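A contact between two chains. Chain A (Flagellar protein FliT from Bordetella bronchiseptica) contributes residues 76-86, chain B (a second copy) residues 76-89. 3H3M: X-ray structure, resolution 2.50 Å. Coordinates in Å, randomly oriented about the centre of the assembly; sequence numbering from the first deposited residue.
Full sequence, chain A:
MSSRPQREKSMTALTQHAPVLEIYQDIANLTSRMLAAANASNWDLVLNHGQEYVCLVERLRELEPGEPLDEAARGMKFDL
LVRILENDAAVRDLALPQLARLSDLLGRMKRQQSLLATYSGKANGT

Chain A 76-86: MKFDLLVRILE
Chain B, residues 76-89: MKFDLLVRILENDA

Two copies of one helix, laid side by side in the same direction, can meet through the same residues, and in FliT they do. Residues 76-86 of chain A and 76-89 of chain B are helical throughout, each a part of a longer helix, with phi near -60° and psi near -45° and backbone hydrogen bonds from N of one residue to O four earlier, such as L85(A) N to L81(A) O at 2.8 Å. The N-to-C directions differ by 24°, and the axes come no closer than 11.6 Å. That spacing keeps the backbones well apart and leaves the contact to side chains. The register is homotypic: CA of L81(A) lies 8.9 Å from CA of L81(B), and CA of L85(A) lies 8.3 Å from CA of L85(B).

Positions 77, 81 and 84/85, with D88 added in chain B, lie three or four residues apart and form a stripe along each helix. At its middle the two L81 side chains point toward the opposing helix and meet tip to tip, CD2 of L81(A) 4.1 Å from CD1 of L81(B). The pair is not conformationally symmetric. L81(A) is m,t, whereas L81(B) lies off the wells, with chi1 -147° and chi2 -112°.

One turn further on, both L85 side chains leave the backbone sideways, but as m,t rotamers they bring their ends nearer the partner. The end of L85(A) is a bump in the hollow formed by L81(B), I84(B), L85(B) and D88(B). Its CD2 lies 3.4 Å from CG2 of I84(B), short for two methyl groups, so that side is crowded, and 4.4 Å from OD2 of D88(B), a carboxylate oxygen hydrogen-bonded elsewhere in the structure. L85(B) is the shallower counterpart, its CD2 at an ordinary van der Waals 4.0 Å from CG2 of I84(A). Both isoleucines are also m,t.

Toward the N-terminal end the apolar stripe gives way to lysine. Both K77 side chains point toward the partner with chi1 and chi2 t, then depart from the wells, chi3 148° and chi4 -105° in K77(A), 104° and 131° in K77(B). NZ of K77(A) ends 2.9 Å from NZ of K77(B); both are donors, so this is no hydrogen bond, and like charges give no attraction. NZ of K77(B) also reaches 3.5 Å from CD1 of L81(A), so the end of this lysine rests against the leucine one turn further along the partner helix.

No hydrogen bond joins the stretches; the 348 Å² they bury rests largely on leucine and isoleucine side chains, tip to tip at L81 and fitted into a hollow around L85(A).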

# COMPACT_ATOMS: atom_id res chain seq x y z
N MSE A 76 1.32 -8.98 16.33
CA MSE A 76 0.84 -9.71 15.16
C MSE A 76 0.31 -8.75 14.07
O MSE A 76 0.58 -8.92 12.88
CB MSE A 76 -0.29 -10.65 15.57
CG MSE A 76 -0.46 -11.89 14.71
SE MSE A 76 -1.28 -13.38 15.82
CE MSE A 76 -0.42 -13.17 17.59
N LYS A 77 -0.47 -7.76 14.50
CA LYS A 77 -1.07 -6.79 13.58
C LYS A 77 0.06 -5.97 13.02
O LYS A 77 0.18 -5.83 11.82
CB LYS A 77 -2.14 -5.94 14.28
CG LYS A 77 -2.54 -4.64 13.61
CD LYS A 77 -3.64 -3.92 14.43
CE LYS A 77 -3.58 -2.39 14.35
NZ LYS A 77 -3.03 -1.79 15.61
N PHE A 78 0.92 -5.47 13.89
CA PHE A 78 2.10 -4.73 13.48
C PHE A 78 2.86 -5.45 12.38
O PHE A 78 3.24 -4.82 11.40
CB PHE A 78 2.99 -4.52 14.70
CG PHE A 78 4.16 -3.63 14.45
CD1 PHE A 78 4.20 -2.36 15.00
CD2 PHE A 78 5.25 -4.08 13.69
CE1 PHE A 78 5.30 -1.54 14.80
CE2 PHE A 78 6.34 -3.28 13.48
CZ PHE A 78 6.38 -2.01 14.03
N ASP A 79 3.09 -6.76 12.56
CA ASP A 79 3.71 -7.63 11.55
C ASP A 79 2.94 -7.66 10.24
O ASP A 79 3.50 -7.43 9.16
CB ASP A 79 3.79 -9.08 12.04
CG ASP A 79 4.99 -9.36 12.93
OD1 ASP A 79 5.60 -8.45 13.53
OD2 ASP A 79 5.32 -10.56 13.03
N LEU A 80 1.65 -7.96 10.35
CA LEU A 80 0.75 -7.93 9.19
C LEU A 80 0.83 -6.62 8.41
O LEU A 80 0.97 -6.65 7.18
CB LEU A 80 -0.68 -8.22 9.63
CG LEU A 80 -0.83 -9.68 10.05
CD1 LEU A 80 -2.27 -9.98 10.47
CD2 LEU A 80 -0.37 -10.61 8.92
N LEU A 81 0.82 -5.50 9.11
CA LEU A 81 0.99 -4.22 8.47
C LEU A 81 2.34 -4.08 7.77
O LEU A 81 2.42 -3.68 6.63
CB LEU A 81 0.82 -3.10 9.49
CG LEU A 81 -0.61 -2.95 10.01
CD1 LEU A 81 -0.79 -1.65 10.85
CD2 LEU A 81 -1.57 -2.97 8.83
N VAL A 82 3.42 -4.40 8.47
CA VAL A 82 4.73 -4.31 7.83
C VAL A 82 4.71 -5.11 6.54
O VAL A 82 5.22 -4.66 5.52
CB VAL A 82 5.83 -4.84 8.72
CG1 VAL A 82 6.98 -5.26 7.88
CG2 VAL A 82 6.23 -3.78 9.73
N ARG A 83 4.09 -6.29 6.59
CA ARG A 83 3.97 -7.16 5.42
C ARG A 83 3.11 -6.56 4.30
O ARG A 83 3.47 -6.68 3.11
CB ARG A 83 3.40 -8.51 5.84
CG ARG A 83 3.11 -9.47 4.66
CD ARG A 83 4.39 -9.83 3.77
NE ARG A 83 5.58 -10.24 4.56
CZ ARG A 83 5.93 -11.50 4.87
NH1 ARG A 83 5.21 -12.54 4.46
NH2 ARG A 83 7.02 -11.73 5.60
N ILE A 84 1.97 -5.95 4.67
CA ILE A 84 1.07 -5.31 3.69
C ILE A 84 1.79 -4.14 3.04
O ILE A 84 1.76 -3.97 1.82
CB ILE A 84 -0.21 -4.74 4.37
CG1 ILE A 84 -1.12 -5.84 4.95
CG2 ILE A 84 -1.04 -3.87 3.42
CD1 ILE A 84 -2.10 -5.31 6.00
N LEU A 85 2.40 -3.29 3.85
CA LEU A 85 3.15 -2.17 3.31
C LEU A 85 4.33 -2.64 2.42
O LEU A 85 4.54 -2.09 1.34
CB LEU A 85 3.63 -1.25 4.43
CG LEU A 85 2.57 -0.51 5.30
CD1 LEU A 85 3.26 0.28 6.46
CD2 LEU A 85 1.59 0.36 4.49
N GLU A 86 5.10 -3.62 2.87
CA GLU A 86 6.21 -4.16 2.06
C GLU A 86 5.72 -4.70 0.71
O GLU A 86 6.36 -4.54 -0.33
CB GLU A 86 6.93 -5.30 2.79
CG GLU A 86 7.87 -4.89 3.89
CD GLU A 86 8.63 -6.10 4.49
OE1 GLU A 86 8.16 -7.26 4.34
OE2 GLU A 86 9.69 -5.86 5.11
N MSE B 76 -6.04 7.85 15.68
CA MSE B 76 -5.09 8.59 14.84
C MSE B 76 -4.29 7.69 13.91
O MSE B 76 -4.20 7.96 12.72
CB MSE B 76 -4.11 9.30 15.77
CG MSE B 76 -3.45 10.55 15.23
SE MSE B 76 -3.50 11.90 16.70
CE MSE B 76 -3.38 10.84 18.40
N LYS B 77 -3.70 6.64 14.49
CA LYS B 77 -2.96 5.63 13.74
C LYS B 77 -3.85 4.98 12.69
O LYS B 77 -3.43 4.84 11.53
CB LYS B 77 -2.44 4.51 14.66
CG LYS B 77 -1.53 3.48 13.93
CD LYS B 77 -1.29 2.18 14.73
CE LYS B 77 -2.12 0.98 14.21
NZ LYS B 77 -1.25 -0.24 14.01
N PHE B 78 -5.04 4.54 13.11
CA PHE B 78 -5.93 3.86 12.19
C PHE B 78 -6.29 4.73 10.97
O PHE B 78 -6.23 4.25 9.86
CB PHE B 78 -7.22 3.39 12.84
CG PHE B 78 -8.08 2.71 11.87
CD1 PHE B 78 -7.68 1.48 11.33
CD2 PHE B 78 -9.21 3.33 11.35
CE1 PHE B 78 -8.44 0.85 10.34
CE2 PHE B 78 -9.97 2.72 10.38
CZ PHE B 78 -9.61 1.48 9.88
N ASP B 79 -6.62 6.00 11.21
CA ASP B 79 -6.83 7.02 10.16
C ASP B 79 -5.69 7.17 9.18
O ASP B 79 -5.94 7.46 8.01
CB ASP B 79 -7.11 8.40 10.75
CG ASP B 79 -8.44 8.48 11.43
OD1 ASP B 79 -9.28 7.61 11.16
OD2 ASP B 79 -8.65 9.42 12.23
N LEU B 80 -4.46 7.01 9.66
CA LEU B 80 -3.27 7.24 8.86
C LEU B 80 -3.11 6.04 7.95
O LEU B 80 -2.83 6.16 6.73
CB LEU B 80 -2.01 7.42 9.75
CG LEU B 80 -1.89 8.78 10.46
CD1 LEU B 80 -0.68 8.90 11.41
CD2 LEU B 80 -1.85 9.86 9.39
N LEU B 81 -3.30 4.88 8.58
CA LEU B 81 -3.27 3.60 7.91
C LEU B 81 -4.26 3.58 6.74
O LEU B 81 -3.88 3.30 5.61
CB LEU B 81 -3.62 2.54 8.96
CG LEU B 81 -3.00 1.17 8.89
CD1 LEU B 81 -4.12 0.18 8.54
CD2 LEU B 81 -1.81 1.08 7.89
N VAL B 82 -5.51 3.94 6.99
CA VAL B 82 -6.52 3.94 5.92
C VAL B 82 -6.09 4.84 4.78
O VAL B 82 -6.31 4.56 3.60
CB VAL B 82 -7.91 4.39 6.43
CG1 VAL B 82 -8.82 4.69 5.28
CG2 VAL B 82 -8.53 3.31 7.37
N ARG B 83 -5.48 5.95 5.13
CA ARG B 83 -5.00 6.88 4.15
C ARG B 83 -3.85 6.27 3.34
O ARG B 83 -3.86 6.38 2.11
CB ARG B 83 -4.55 8.12 4.86
CG ARG B 83 -3.93 9.15 4.01
CD ARG B 83 -3.99 10.51 4.76
NE ARG B 83 -2.91 11.36 4.28
CZ ARG B 83 -2.09 12.07 5.03
NH1 ARG B 83 -2.23 12.10 6.36
NH2 ARG B 83 -1.14 12.78 4.43
N ILE B 84 -2.88 5.65 4.02
CA ILE B 84 -1.81 4.92 3.30
C ILE B 84 -2.34 3.82 2.34
O ILE B 84 -1.89 3.67 1.17
CB ILE B 84 -0.79 4.26 4.25
CG1 ILE B 84 -0.00 5.33 5.03
CG2 ILE B 84 0.17 3.32 3.45
CD1 ILE B 84 0.53 4.85 6.40
N LEU B 85 -3.26 3.04 2.86
CA LEU B 85 -3.92 1.97 2.11
C LEU B 85 -4.68 2.49 0.92
O LEU B 85 -4.54 1.95 -0.17
CB LEU B 85 -4.84 1.19 3.03
CG LEU B 85 -4.04 0.37 4.07
CD1 LEU B 85 -4.91 -0.53 4.99
CD2 LEU B 85 -3.02 -0.44 3.37
N GLU B 86 -5.47 3.54 1.11
CA GLU B 86 -6.12 4.22 -0.03
C GLU B 86 -5.13 4.79 -1.05
O GLU B 86 -5.37 4.71 -2.24
CB GLU B 86 -7.12 5.29 0.44
CG GLU B 86 -8.41 4.67 0.99
CD GLU B 86 -9.35 5.67 1.70
OE1 GLU B 86 -8.96 6.84 1.94
OE2 GLU B 86 -10.50 5.26 2.01
N ASN B 87 -4.01 5.33 -0.58
CA ASN B 87 -3.08 5.99 -1.47
C ASN B 87 -2.34 5.03 -2.40
O ASN B 87 -2.18 5.31 -3.59
CB ASN B 87 -2.13 6.90 -0.70
CG ASN B 87 -2.80 8.21 -0.26
OD1 ASN B 87 -3.88 8.50 -0.69
ND2 ASN B 87 -2.11 9.01 0.56
N ASP B 88 -1.94 3.90 -1.86
CA ASP B 88 -1.26 2.85 -2.61
C ASP B 88 -2.23 2.39 -3.65
O ASP B 88 -1.85 2.26 -4.79
CB ASP B 88 -0.85 1.68 -1.68
CG ASP B 88 0.33 2.06 -0.70
OD1 ASP B 88 1.02 3.10 -0.90
OD2 ASP B 88 0.58 1.29 0.28
N ALA B 89 -3.50 2.20 -3.28
CA ALA B 89 -4.46 1.70 -4.23
C ALA B 89 -4.71 2.76 -5.30
O ALA B 89 -4.82 2.44 -6.47
CB ALA B 89 -5.76 1.28 -3.53